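Local coordinates for cytoplasmic protein (Cryptococcus neoformans var. grubii serotype A, PDB 7LPO), which probably hydrolyses steryl beta-glucosides, releasing glucose, as a sterylglucosidase of glycoside hydrolase family 5, at residues H87-K92 with K132-R137; A217-A222 with N231-L236; G491-M496 with M553-N558; S296-E301 with D312-N317. All blocks are in the same frame, centred on the assembly; numbering follows the deposited sequence.

Interaction 1 of 4, residues H87-K92 with K132-R137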
loop_
_atom_site.group_PDB
_atom_site.type_symbol
_atom_site.label_atom_id
_atom_site.label_comp_id
_atom_site.label_asym_id
_atom_site.label_seq_id
_atom_site.Cartn_x
_atom_site.Cartn_y
_atom_site.Cartn_z
ATOM N N HIS A 87 12.793 -0.137 17.625
ATOM C CA HIS A 87 11.661 -0.443 16.758
ATOM C C HIS A 87 11.917 -1.703 15.942
ATOM O O HIS A 87 11.050 -2.580 15.847
ATOM C CB HIS A 87 11.379 0.736 15.840
ATOM C CG HIS A 87 10.803 1.922 16.544
ATOM N ND1 HIS A 87 9.598 1.881 17.208
ATOM C CD2 HIS A 87 11.268 3.184 16.685
ATOM C CE1 HIS A 87 9.343 3.067 17.727
ATOM N NE2 HIS A 87 10.336 3.880 17.415
ATOM N N LEU A 88 13.106 -1.815 15.344
ATOM C CA LEU A 88 13.413 -3.006 14.560
ATOM C C LEU A 88 13.462 -4.240 15.451
ATOM O O LEU A 88 13.018 -5.320 15.051
ATOM C CB LEU A 88 14.731 -2.823 13.806
ATOM C CG LEU A 88 14.730 -1.714 12.750
ATOM C CD1 LEU A 88 16.142 -1.406 12.238
ATOM C CD2 LEU A 88 13.838 -2.074 11.568
ATOM N N ALA A 89 13.992 -4.102 16.665
ATOM C CA ALA A 89 13.991 -5.223 17.597
ATOM C C ALA A 89 12.572 -5.696 17.860
ATOM O O ALA A 89 12.300 -6.902 17.868
ATOM C CB ALA A 89 14.668 -4.821 18.907
ATOM N N ARG A 90 11.657 -4.754 18.083
ATOM C CA ARG A 90 10.269 -5.115 18.331
ATOM C C ARG A 90 9.697 -5.873 17.145
ATOM O O ARG A 90 9.088 -6.936 17.304
ATOM C CB ARG A 90 9.460 -3.853 18.622
ATOM C CG ARG A 90 8.017 -4.102 19.050
ATOM C CD ARG A 90 7.332 -2.779 19.461
ATOM N NE ARG A 90 7.928 -2.188 20.662
ATOM C CZ ARG A 90 8.607 -1.044 20.692
ATOM N NH1 ARG A 90 8.793 -0.328 19.586
ATOM N NH2 ARG A 90 9.091 -0.607 21.842
ATOM N N LEU A 91 9.894 -5.348 15.938
ATOM C CA LEU A 91 9.353 -6.008 14.758
ATOM C C LEU A 91 9.941 -7.405 14.596
ATOM O O LEU A 91 9.221 -8.359 14.275
ATOM C CB LEU A 91 9.626 -5.159 13.520
ATOM C CG LEU A 91 8.992 -3.771 13.518
ATOM C CD1 LEU A 91 9.436 -2.944 12.314
ATOM C CD2 LEU A 91 7.464 -3.882 13.543
ATOM N N LYS A 92 11.244 -7.555 14.840
ATOM C CA LYS A 92 11.852 -8.878 14.713
ATOM C C LYS A 92 11.338 -9.829 15.789
ATOM O O LYS A 92 11.067 -11.005 15.511
ATOM C CB LYS A 92 13.376 -8.770 14.783
ATOM C CG LYS A 92 14.100 -9.910 14.068
ATOM C CD LYS A 92 14.065 -9.695 12.559
ATOM C CE LYS A 92 14.739 -10.828 11.801
ATOM N NZ LYS A 92 13.749 -11.715 11.125
ATOM N N LYS A 132 19.234 -4.533 7.495
ATOM C CA LYS A 132 20.029 -5.713 7.166
ATOM C C LYS A 132 20.686 -6.299 8.408
ATOM O O LYS A 132 20.716 -7.522 8.583
ATOM C CB LYS A 132 21.082 -5.349 6.122
ATOM C CG LYS A 132 21.908 -6.520 5.621
ATOM C CD LYS A 132 23.010 -6.024 4.696
ATOM C CE LYS A 132 23.970 -7.143 4.332
ATOM N NZ LYS A 132 25.327 -6.592 4.042
ATOM N N GLU A 133 21.215 -5.443 9.282
ATOM C CA GLU A 133 21.818 -5.927 10.518
ATOM C C GLU A 133 20.819 -6.731 11.337
ATOM O O GLU A 133 21.190 -7.711 11.992
ATOM C CB GLU A 133 22.352 -4.753 11.340
ATOM C CG GLU A 133 23.684 -4.211 10.862
ATOM C CD GLU A 133 23.931 -2.784 11.323
ATOM O OE1 GLU A 133 24.403 -1.962 10.502
ATOM O OE2 GLU A 133 23.647 -2.482 12.506
ATOM N N TRP A 134 19.550 -6.338 11.316
ATOM C CA TRP A 134 18.519 -7.048 12.063
ATOM C C TRP A 134 17.914 -8.215 11.294
ATOM O O TRP A 134 16.991 -8.858 11.801
ATOM C CB TRP A 134 17.413 -6.078 12.473
ATOM C CG TRP A 134 17.790 -5.235 13.641
ATOM C CD1 TRP A 134 18.300 -3.975 13.605
ATOM C CD2 TRP A 134 17.693 -5.591 15.026
ATOM N NE1 TRP A 134 18.534 -3.522 14.882
ATOM C CE2 TRP A 134 18.160 -4.494 15.772
ATOM C CE3 TRP A 134 17.251 -6.728 15.707
ATOM C CZ2 TRP A 134 18.207 -4.502 17.162
ATOM C CZ3 TRP A 134 17.291 -6.732 17.085
ATOM C CH2 TRP A 134 17.768 -5.629 17.799
ATOM N N GLY A 135 18.391 -8.498 10.089
ATOM C CA GLY A 135 17.963 -9.679 9.372
ATOM C C GLY A 135 16.693 -9.545 8.569
ATOM O O GLY A 135 16.059 -10.565 8.277
ATOM N N PHE A 136 16.317 -8.338 8.171
ATOM C CA PHE A 136 15.108 -8.135 7.390
ATOM C C PHE A 136 15.380 -8.277 5.899
ATOM O O PHE A 136 16.438 -7.879 5.405
ATOM C CB PHE A 136 14.518 -6.747 7.657
ATOM C CG PHE A 136 13.838 -6.634 8.971
ATOM C CD1 PHE A 136 12.590 -7.194 9.158
ATOM C CD2 PHE A 136 14.452 -5.986 10.031
ATOM C CE1 PHE A 136 11.965 -7.118 10.378
ATOM C CE2 PHE A 136 13.831 -5.897 11.247
ATOM C CZ PHE A 136 12.580 -6.468 11.425
ATOM N N ARG A 137 14.415 -8.852 5.186
ATOM C CA ARG A 137 14.301 -8.660 3.749
ATOM C C ARG A 137 13.440 -7.426 3.512
ATOM O O ARG A 137 12.525 -7.133 4.284
ATOM C CB ARG A 137 13.682 -9.877 3.059
ATOM C CG ARG A 137 14.362 -11.205 3.365
ATOM C CD ARG A 137 15.828 -11.259 2.890
ATOM N NE ARG A 137 16.288 -12.647 2.928
ATOM C CZ ARG A 137 17.126 -13.202 2.057
ATOM N NH1 ARG A 137 17.636 -12.487 1.059
ATOM N NH2 ARG A 137 17.447 -14.483 2.181
#

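Interaction 2 of 4, residues A217-A222 with N231-L236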
loop_
_atom_site.group_PDB
_atom_site.type_symbol
_atom_site.label_atom_id
_atom_site.label_comp_id
_atom_site.label_asym_id
_atom_site.label_seq_id
_atom_site.Cartn_x
_atom_site.Cartn_y
_atom_site.Cartn_z
ATOM N N ALA A 217 -1.658 8.816 -19.966
ATOM C CA ALA A 217 -2.214 8.843 -21.314
ATOM C C ALA A 217 -2.293 10.243 -21.910
ATOM O O ALA A 217 -3.121 10.469 -22.801
ATOM C CB ALA A 217 -3.626 8.209 -21.300
ATOM N N GLY A 218 -1.461 11.176 -21.449
ATOM C CA GLY A 218 -1.471 12.517 -22.014
ATOM C C GLY A 218 -1.316 12.542 -23.523
ATOM O O GLY A 218 -1.913 13.379 -24.203
ATOM N N LYS A 219 -0.519 11.625 -24.075
ATOM C CA LYS A 219 -0.294 11.635 -25.521
ATOM C C LYS A 219 -1.551 11.266 -26.301
ATOM O O LYS A 219 -1.667 11.620 -27.479
ATOM C CB LYS A 219 0.847 10.680 -25.892
ATOM C CG LYS A 219 2.224 11.182 -25.495
ATOM C CD LYS A 219 3.321 10.194 -25.882
ATOM C CE LYS A 219 3.483 9.105 -24.831
ATOM N NZ LYS A 219 4.785 8.369 -24.953
ATOM N N THR A 220 -2.492 10.575 -25.670
ATOM C CA THR A 220 -3.733 10.169 -26.317
ATOM C C THR A 220 -4.841 11.196 -26.132
ATOM O O THR A 220 -5.560 11.507 -27.088
ATOM C CB THR A 220 -4.184 8.816 -25.754
ATOM O OG1 THR A 220 -3.185 7.830 -26.035
ATOM C CG2 THR A 220 -5.533 8.371 -26.339
ATOM N N TYR A 221 -4.981 11.746 -24.924
ATOM C CA TYR A 221 -6.121 12.582 -24.584
ATOM C C TYR A 221 -5.787 14.052 -24.412
ATOM O O TYR A 221 -6.708 14.873 -24.452
ATOM C CB TYR A 221 -6.784 12.067 -23.299
ATOM C CG TYR A 221 -7.283 10.651 -23.449
ATOM C CD1 TYR A 221 -8.322 10.353 -24.316
ATOM C CD2 TYR A 221 -6.692 9.605 -22.753
ATOM C CE1 TYR A 221 -8.763 9.047 -24.481
ATOM C CE2 TYR A 221 -7.119 8.317 -22.907
ATOM C CZ TYR A 221 -8.156 8.035 -23.770
ATOM O OH TYR A 221 -8.584 6.729 -23.930
ATOM N N ALA A 222 -4.516 14.410 -24.228
ATOM C CA ALA A 222 -4.094 15.811 -24.142
ATOM C C ALA A 222 -2.889 16.045 -25.050
ATOM O O ALA A 222 -1.818 16.449 -24.590
ATOM C CB ALA A 222 -3.770 16.196 -22.699
ATOM N N ASN A 231 5.384 15.547 -24.602
ATOM C CA ASN A 231 4.058 15.510 -24.000
ATOM C C ASN A 231 4.187 15.431 -22.476
ATOM O O ASN A 231 5.109 14.817 -21.936
ATOM C CB ASN A 231 3.242 14.331 -24.520
ATOM C CG ASN A 231 1.780 14.371 -24.027
ATOM O OD1 ASN A 231 1.453 13.882 -22.947
ATOM N ND2 ASN A 231 0.914 14.965 -24.820
ATOM N N ILE A 232 3.263 16.088 -21.775
ATOM C CA ILE A 232 3.241 16.037 -20.313
ATOM C C ILE A 232 3.323 14.601 -19.800
ATOM O O ILE A 232 3.897 14.345 -18.732
ATOM C CB ILE A 232 1.974 16.754 -19.794
ATOM C CG1 ILE A 232 1.949 16.816 -18.273
ATOM C CG2 ILE A 232 0.718 16.058 -20.307
ATOM C CD1 ILE A 232 3.181 17.413 -17.665
ATOM N N GLN A 233 2.788 13.640 -20.556
ATOM C CA GLN A 233 2.858 12.243 -20.131
ATOM C C GLN A 233 4.305 11.781 -19.976
ATOM O O GLN A 233 4.661 11.139 -18.978
ATOM C CB GLN A 233 2.111 11.348 -21.129
ATOM C CG GLN A 233 2.257 9.859 -20.872
ATOM C CD GLN A 233 1.697 9.003 -22.005
ATOM O OE1 GLN A 233 0.806 9.433 -22.741
ATOM N NE2 GLN A 233 2.222 7.782 -22.147
ATOM N N ASP A 234 5.153 12.084 -20.966
ATOM C CA ASP A 234 6.553 11.671 -20.896
ATOM C C ASP A 234 7.314 12.482 -19.855
ATOM O O ASP A 234 8.126 11.934 -19.101
ATOM C CB ASP A 234 7.213 11.808 -22.271
ATOM C CG ASP A 234 6.838 10.661 -23.219
ATOM O OD1 ASP A 234 6.589 9.534 -22.732
ATOM O OD2 ASP A 234 6.777 10.888 -24.449
ATOM N N PHE A 235 7.066 13.788 -19.802
ATOM C CA PHE A 235 7.695 14.624 -18.787
ATOM C C PHE A 235 7.465 14.047 -17.391
ATOM O O PHE A 235 8.419 13.791 -16.650
ATOM C CB PHE A 235 7.145 16.050 -18.916
ATOM C CG PHE A 235 7.805 17.053 -18.016
ATOM C CD1 PHE A 235 7.335 17.265 -16.731
ATOM C CD2 PHE A 235 8.876 17.801 -18.463
ATOM C CE1 PHE A 235 7.938 18.197 -15.903
ATOM C CE2 PHE A 235 9.485 18.727 -17.640
ATOM C CZ PHE A 235 9.015 18.928 -16.365
ATOM N N LEU A 236 6.204 13.792 -17.029
ATOM C CA LEU A 236 5.919 13.291 -15.685
ATOM C C LEU A 236 6.486 11.889 -15.478
ATOM O O LEU A 236 7.135 11.625 -14.460
ATOM C CB LEU A 236 4.412 13.300 -15.418
ATOM C CG LEU A 236 3.752 14.680 -15.372
ATOM C CD1 LEU A 236 2.225 14.608 -15.215
ATOM C CD2 LEU A 236 4.359 15.521 -14.258
HETATM O O HOH W 1 -0.890 7.744 -24.375
#

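Interaction 3 of 4, residues G491-M496 with M553-N558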
loop_
_atom_site.group_PDB
_atom_site.type_symbol
_atom_site.label_atom_id
_atom_site.label_comp_id
_atom_site.label_asym_id
_atom_site.label_seq_id
_atom_site.Cartn_x
_atom_site.Cartn_y
_atom_site.Cartn_z
ATOM N N GLY A 491 -17.799 -16.646 12.037
ATOM C CA GLY A 491 -17.424 -17.767 11.208
ATOM C C GLY A 491 -17.592 -17.475 9.731
ATOM O O GLY A 491 -16.625 -17.484 8.958
ATOM N N PRO A 492 -18.834 -17.214 9.312
ATOM C CA PRO A 492 -19.068 -16.921 7.889
ATOM C C PRO A 492 -18.309 -15.705 7.388
ATOM O O PRO A 492 -17.918 -15.672 6.214
ATOM C CB PRO A 492 -20.592 -16.719 7.813
ATOM C CG PRO A 492 -21.156 -17.513 8.995
ATOM C CD PRO A 492 -20.086 -17.450 10.066
ATOM N N ILE A 493 -18.097 -14.695 8.230
ATOM C CA ILE A 493 -17.368 -13.514 7.780
ATOM C C ILE A 493 -15.910 -13.865 7.528
ATOM O O ILE A 493 -15.339 -13.512 6.491
ATOM C CB ILE A 493 -17.506 -12.370 8.800
ATOM C CG1 ILE A 493 -18.939 -11.818 8.786
ATOM C CG2 ILE A 493 -16.504 -11.262 8.493
ATOM C CD1 ILE A 493 -19.257 -10.852 9.930
ATOM N N ARG A 494 -15.293 -14.589 8.462
ATOM C CA ARG A 494 -13.891 -14.967 8.311
ATOM C C ARG A 494 -13.683 -15.825 7.071
ATOM O O ARG A 494 -12.741 -15.605 6.300
ATOM C CB ARG A 494 -13.424 -15.706 9.564
ATOM C CG ARG A 494 -13.270 -14.794 10.768
ATOM C CD ARG A 494 -13.183 -15.570 12.062
ATOM N NE ARG A 494 -11.988 -16.406 12.132
ATOM C CZ ARG A 494 -10.833 -16.033 12.681
ATOM N NH1 ARG A 494 -10.698 -14.820 13.216
ATOM N NH2 ARG A 494 -9.812 -16.882 12.708
ATOM N N LYS A 495 -14.554 -16.815 6.867
ATOM C CA LYS A 495 -14.414 -17.690 5.708
ATOM C C LYS A 495 -14.562 -16.903 4.416
ATOM O O LYS A 495 -13.866 -17.169 3.430
ATOM C CB LYS A 495 -15.452 -18.807 5.779
ATOM C CG LYS A 495 -15.343 -19.844 4.672
ATOM C CD LYS A 495 -16.335 -20.987 4.903
ATOM C CE LYS A 495 -16.277 -22.036 3.792
ATOM N NZ LYS A 495 -17.645 -22.383 3.284
ATOM N N MET A 496 -15.460 -15.920 4.408
ATOM C CA MET A 496 -15.680 -15.123 3.210
ATOM C C MET A 496 -14.455 -14.280 2.875
ATOM O O MET A 496 -14.030 -14.233 1.713
ATOM C CB MET A 496 -16.918 -14.250 3.411
ATOM C CG MET A 496 -17.301 -13.433 2.209
ATOM S SD MET A 496 -16.563 -11.809 2.325
ATOM C CE MET A 496 -17.586 -11.072 3.602
ATOM N N MET A 553 -8.636 -7.471 13.151
ATOM C CA MET A 553 -7.269 -7.820 12.780
ATOM C C MET A 553 -7.127 -9.325 12.542
ATOM O O MET A 553 -6.544 -9.751 11.546
ATOM C CB MET A 553 -6.310 -7.375 13.885
ATOM C CG MET A 553 -4.839 -7.491 13.563
ATOM S SD MET A 553 -4.239 -6.134 12.511
ATOM C CE MET A 553 -3.821 -6.994 11.093
ATOM N N ASP A 554 -7.636 -10.126 13.483
ATOM C CA ASP A 554 -7.494 -11.581 13.386
ATOM C C ASP A 554 -8.234 -12.150 12.181
ATOM O O ASP A 554 -7.767 -13.121 11.577
ATOM C CB ASP A 554 -7.999 -12.220 14.685
ATOM C CG ASP A 554 -7.794 -13.720 14.726
ATOM O OD1 ASP A 554 -6.700 -14.200 14.370
ATOM O OD2 ASP A 554 -8.738 -14.432 15.124
ATOM N N CYS A 555 -9.374 -11.563 11.810
ATOM C CA CYS A 555 -10.067 -11.983 10.594
ATOM C C CYS A 555 -9.223 -11.704 9.351
ATOM O O CYS A 555 -9.073 -12.567 8.476
ATOM C CB CYS A 555 -11.414 -11.272 10.494
ATOM S SG CYS A 555 -12.253 -11.543 8.926
ATOM N N SER A 556 -8.640 -10.508 9.264
ATOM C CA SER A 556 -7.805 -10.198 8.109
ATOM C C SER A 556 -6.555 -11.068 8.084
ATOM O O SER A 556 -6.133 -11.522 7.013
ATOM C CB SER A 556 -7.428 -8.717 8.109
ATOM O OG SER A 556 -8.443 -7.958 7.485
ATOM N N MET A 557 -5.942 -11.311 9.249
ATOM C CA MET A 557 -4.749 -12.153 9.288
ATOM C C MET A 557 -5.087 -13.619 9.002
ATOM O O MET A 557 -4.341 -14.316 8.304
ATOM C CB MET A 557 -4.062 -12.019 10.646
ATOM C CG MET A 557 -3.410 -10.677 10.911
ATOM S SD MET A 557 -2.128 -10.278 9.700
ATOM C CE MET A 557 -3.007 -9.110 8.666
ATOM N N ASN A 558 -6.190 -14.119 9.558
ATOM C CA ASN A 558 -6.609 -15.484 9.248
ATOM C C ASN A 558 -6.846 -15.659 7.756
ATOM O O ASN A 558 -6.645 -16.751 7.219
ATOM C CB ASN A 558 -7.873 -15.837 10.034
ATOM C CG ASN A 558 -8.404 -17.246 9.712
ATOM O OD1 ASN A 558 -7.784 -18.250 10.056
ATOM N ND2 ASN A 558 -9.553 -17.312 9.052
HETATM O O HOH W 2 -10.499 -14.941 7.795
HETATM O O HOH W 3 -6.809 -16.556 13.308
#

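Interaction 4 of 4, residues S296-E301 with D312-N317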
loop_
_atom_site.group_PDB
_atom_site.type_symbol
_atom_site.label_atom_id
_atom_site.label_comp_id
_atom_site.label_asym_id
_atom_site.label_seq_id
_atom_site.Cartn_x
_atom_site.Cartn_y
_atom_site.Cartn_z
ATOM N N SER A 296 -19.803 15.005 -4.306
ATOM C CA SER A 296 -19.241 14.197 -5.387
ATOM C C SER A 296 -19.663 14.763 -6.734
ATOM O O SER A 296 -20.661 14.331 -7.325
ATOM C CB SER A 296 -19.671 12.737 -5.253
ATOM O OG SER A 296 -19.437 12.261 -3.935
ATOM N N PRO A 297 -18.923 15.728 -7.260
ATOM C CA PRO A 297 -19.242 16.223 -8.606
ATOM C C PRO A 297 -18.972 15.153 -9.655
ATOM O O PRO A 297 -18.027 14.369 -9.543
ATOM C CB PRO A 297 -18.324 17.439 -8.787
ATOM C CG PRO A 297 -17.324 17.382 -7.692
ATOM C CD PRO A 297 -17.854 16.493 -6.592
ATOM N N THR A 298 -19.848 15.094 -10.657
ATOM C CA THR A 298 -19.574 14.309 -11.849
ATOM C C THR A 298 -18.352 14.895 -12.551
ATOM O O THR A 298 -17.957 16.029 -12.266
ATOM C CB THR A 298 -20.782 14.341 -12.778
ATOM O OG1 THR A 298 -21.004 15.688 -13.219
ATOM C CG2 THR A 298 -22.031 13.846 -12.047
ATOM N N PRO A 299 -17.735 14.157 -13.475
ATOM C CA PRO A 299 -16.596 14.741 -14.214
ATOM C C PRO A 299 -16.912 16.093 -14.843
ATOM O O PRO A 299 -16.106 17.025 -14.726
ATOM C CB PRO A 299 -16.272 13.666 -15.264
ATOM C CG PRO A 299 -16.705 12.381 -14.616
ATOM C CD PRO A 299 -17.944 12.734 -13.808
ATOM N N ILE A 300 -18.079 16.246 -15.470
ATOM C CA ILE A 300 -18.382 17.514 -16.127
ATOM C C ILE A 300 -18.707 18.593 -15.095
ATOM O O ILE A 300 -18.326 19.759 -15.259
ATOM C CB ILE A 300 -19.518 17.342 -17.152
ATOM C CG1 ILE A 300 -19.768 18.661 -17.887
ATOM C CG2 ILE A 300 -20.794 16.881 -16.469
ATOM C CD1 ILE A 300 -18.599 19.157 -18.682
ATOM N N GLU A 301 -19.399 18.231 -14.011
ATOM C CA GLU A 301 -19.623 19.206 -12.948
ATOM C C GLU A 301 -18.302 19.705 -12.377
ATOM O O GLU A 301 -18.175 20.883 -12.034
ATOM C CB GLU A 301 -20.487 18.611 -11.838
ATOM C CG GLU A 301 -21.952 18.449 -12.213
ATOM C CD GLU A 301 -22.792 17.854 -11.079
ATOM O OE1 GLU A 301 -22.249 17.075 -10.256
ATOM O OE2 GLU A 301 -24.003 18.169 -11.011
ATOM N N ASP A 312 -24.411 22.481 -8.006
ATOM C CA ASP A 312 -25.142 21.782 -6.956
ATOM C C ASP A 312 -24.884 20.291 -7.138
ATOM O O ASP A 312 -25.431 19.673 -8.055
ATOM C CB ASP A 312 -26.630 22.104 -7.043
ATOM C CG ASP A 312 -27.396 21.659 -5.817
ATOM O OD1 ASP A 312 -26.795 21.624 -4.718
ATOM O OD2 ASP A 312 -28.604 21.350 -5.951
ATOM N N VAL A 313 -24.056 19.714 -6.274
ATOM C CA VAL A 313 -23.543 18.365 -6.486
ATOM C C VAL A 313 -24.172 17.395 -5.500
ATOM O O VAL A 313 -24.521 17.756 -4.373
ATOM C CB VAL A 313 -22.003 18.322 -6.369
ATOM C CG1 VAL A 313 -21.382 19.416 -7.224
ATOM C CG2 VAL A 313 -21.562 18.465 -4.926
ATOM N N GLN A 314 -24.312 16.150 -5.945
ATOM C CA GLN A 314 -24.778 15.074 -5.081
ATOM C C GLN A 314 -23.749 14.810 -3.991
ATOM O O GLN A 314 -22.541 14.821 -4.239
ATOM C CB GLN A 314 -25.013 13.795 -5.894
ATOM C CG GLN A 314 -25.781 13.999 -7.204
ATOM C CD GLN A 314 -25.627 12.835 -8.199
ATOM O OE1 GLN A 314 -24.798 12.892 -9.125
ATOM N NE2 GLN A 314 -26.432 11.782 -8.017
ATOM N N ALA A 315 -24.225 14.597 -2.771
ATOM C CA ALA A 315 -23.371 14.167 -1.677
ATOM C C ALA A 315 -23.760 12.751 -1.283
ATOM O O ALA A 315 -24.928 12.363 -1.379
ATOM C CB ALA A 315 -23.474 15.093 -0.468
ATOM N N TRP A 316 -22.771 11.980 -0.841
ATOM C CA TRP A 316 -22.952 10.565 -0.567
ATOM C C TRP A 316 -22.565 10.226 0.861
ATOM O O TRP A 316 -21.552 10.710 1.369
ATOM C CB TRP A 316 -22.120 9.720 -1.526
ATOM C CG TRP A 316 -22.652 9.762 -2.901
ATOM C CD1 TRP A 316 -22.445 10.732 -3.839
ATOM C CD2 TRP A 316 -23.504 8.796 -3.501
ATOM N NE1 TRP A 316 -23.115 10.421 -4.995
ATOM C CE2 TRP A 316 -23.777 9.235 -4.814
ATOM C CE3 TRP A 316 -24.057 7.596 -3.057
ATOM C CZ2 TRP A 316 -24.586 8.513 -5.690
ATOM C CZ3 TRP A 316 -24.855 6.884 -3.915
ATOM C CH2 TRP A 316 -25.120 7.343 -5.224
ATOM N N ASN A 317 -23.367 9.365 1.487
ATOM C CA ASN A 317 -23.063 8.784 2.783
ATOM C C ASN A 317 -22.686 7.323 2.589
ATOM O O ASN A 317 -23.150 6.668 1.654
ATOM C CB ASN A 317 -24.260 8.889 3.729
ATOM C CG ASN A 317 -24.703 10.323 3.953
ATOM O OD1 ASN A 317 -23.878 11.214 4.150
ATOM N ND2 ASN A 317 -26.014 10.553 3.925
HETATM O O HOH W 4 -23.087 15.350 -8.453
#

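Interaction 1 of 4, residues H87-K92 with K132-R137
Leu88 and Ala89 lie against one face of the Trp134 indole. Leu88 CB sits over the five-membered ring as a CH-pi contact, 3.9 Å from the ring centroid. At the other end of the indole, Ala89 CB comes within 3.4 Å of Trp134 CH2. The two methyls of Leu88 serve different rings. Leu88 CD1 touches Trp134 CD1 at 3.6 Å, while Leu88 CD2 is 3.8 Å from Phe136 CE2. The Phe136 ring is also met by Leu91 CB near its CZ, and Leu88 O lies in its plane at the edge. Lys92 takes a bent path. Its CG is anti to the backbone N (chi1 -154°), and a turn at chi2 (77°) lays CD over one face of Phe136, toward the rim. Lys92 CD is 3.7 Å from Phe136 CZ, and the two side chains slide past each other in opposite directions. Lys92 CE passes Trp134 O at 3.0 Å. Gly135 follows with positive phi in a Schellman motif that ends helix 118-133. The polar tips look elsewhere: Lys92 NZ bonds to Tyr96 O, and Trp134 NE1 bonds to Asp85 OD1, which helps fix the turn of the indole. No hydrogen bond joins the two segments. The contact therefore rests on apolar and CH-pi packing, and any cation-pi attraction from Lys92 to Phe136 is weak at most.

Interaction 2 of 4, residues A217-A222 with N231-L236
Gln233 and Asn231 use their side-chain amides to grip the end of helix 206-221. Among the hydrogen bonds, Lys219 N donates to Gln233 OE1 at 2.9 Å. This bond is nearly straight (169°) and lies in the carbonyl plane. A water donates to the same oxygen and also bonds to Thr220 OG1. Asn231 ND2 bonds to Ala222 O at 3.1 Å, approaching from above the carbonyl plane, and more weakly to Gly218 O. Asn231 also works within its own segment. As N-cap of helix 232-254, its OD1 accepts from Gln233 N at 2.7 Å. One amide thus caps one helix start and ties down the other helix end.

The ionic part is a salt bridge. Lys219 NZ is 3.1 Å from Asp234 OD1, on the syn side, with a weak second bond to OD2. On its way there the lysine crosses Gln233 at about a right angle, and its CE packs on the amide.

Close packing centres on Gly218, whose CA is 4.7 Å from Gln233 CA.

Helices 206-221 and 232-254 run antiparallel here, their local axes 8.1 Å apart at 172°. Strands 226-227 and 230-231 lie in the turn between them. Helix 400-419 adds Phe404 against Ala217, Thr220 and Tyr221.

Interaction 3 of 4, residues G491-M496 with M553-N558
Arg494 and Cys555 mark the closest approach of the two helices, with their CA atoms 5.4 Å apart. This is the tight, buried part. Cys555 SG packs 3.8 Å from Arg494 CA and also near its CG. Ile493 CG2 touches the same sulfur more distantly, at 4.3 Å. Beside this part a water bridges the two helix backbones. It donates to Arg494 O and Cys555 O and accepts from Asn558 ND2.

The wetter part begins where the arginine bends at chi3 (65°) and its guanidinium reaches across helix 547-559. Arg494 NH1 forms a salt bridge with Asp554 OD2 at 2.8 Å, coming from above the carboxylate plane. Asp554 OD1 has a second charged partner, Arg667. Asn558 CB lies over one face of the guanidinium. Asn558 CG is 3.3 Å from Arg494 NH2, and the amide and guanidinium planes are 22° apart. A second water joins Arg494 NH2 to Asp554 OD1 on this side.

The local axes cross at -41°, 9.1 Å apart. Helix 490-512 precedes strand 518-522, and helix 547-559 links that strand to its parallel neighbour 567-570. Such side-by-side helices outside parallel strands are typical of the beta/alpha barrel of glycoside hydrolase family 5.

Interaction 4 of 4, residues S296-E301 with D312-N317
Ser296 and Gln314 pair through one direct backbone bond and one water set between the two segments. Ser296 N donates to Gln314 O at 2.7 Å, nearly along the C=O axis. In the other direction no direct bond forms. Gln314 N instead donates to a water at 2.9 Å, and Ser296 O lies 2.9 Å from that same water. Glu301 OE1 is the third partner of the water, at 2.6 Å. The water thus links the strand, the loop and the first turn of the helix.

Glu301 also works inside its own segment. Thr298 is the N-cap of helix 299-306, and the two residues form a capping box. Thr298 OG1, held between the backbone N and the carbonyl carbon (chi1 64°), accepts from Glu301 N at 3.1 Å. Glu301 OE1 accepts from Thr298 N in return, on its anti side. The carboxylate is thereby fixed beside Val313, whose CG1 also meets Pro297 CB at 4.0 Å. Ser296 OG approaches Trp316 CD1 at 3.4 Å but has its hydrogen bond with Gly294 O.

Strand 311-319 is the middle of a three-stranded antiparallel sheet. Strand 294-295 borders it on one side, joined by the backbone pair Trp316 with Gly294. Strand 322-331 borders it on the other, through pairs such as Val313 with Gln329. Helix 299-306 lies in the connection from 294-295 to 311-319.

The four contacts follow one another along the chain without nesting or crossing. Interaction 1 comes first and closes a loop of about 40 residues that holds strand 98-104 and most of helix 118-133. It joins helix 83-93 to the turn that ends helix 118-133 and leads into strand 137-143. Interaction 2 closes a short turn between two antiparallel helices. Interaction 4 is next, closing another short connection at the start of a three-stranded sheet. Interaction 3 is last, joins two helices and spans 56 residues, including strand 518-522. Interactions 2 and 4, with centres 27 Å apart, both lie across the chain's centre from interaction 1. No two contacts touch.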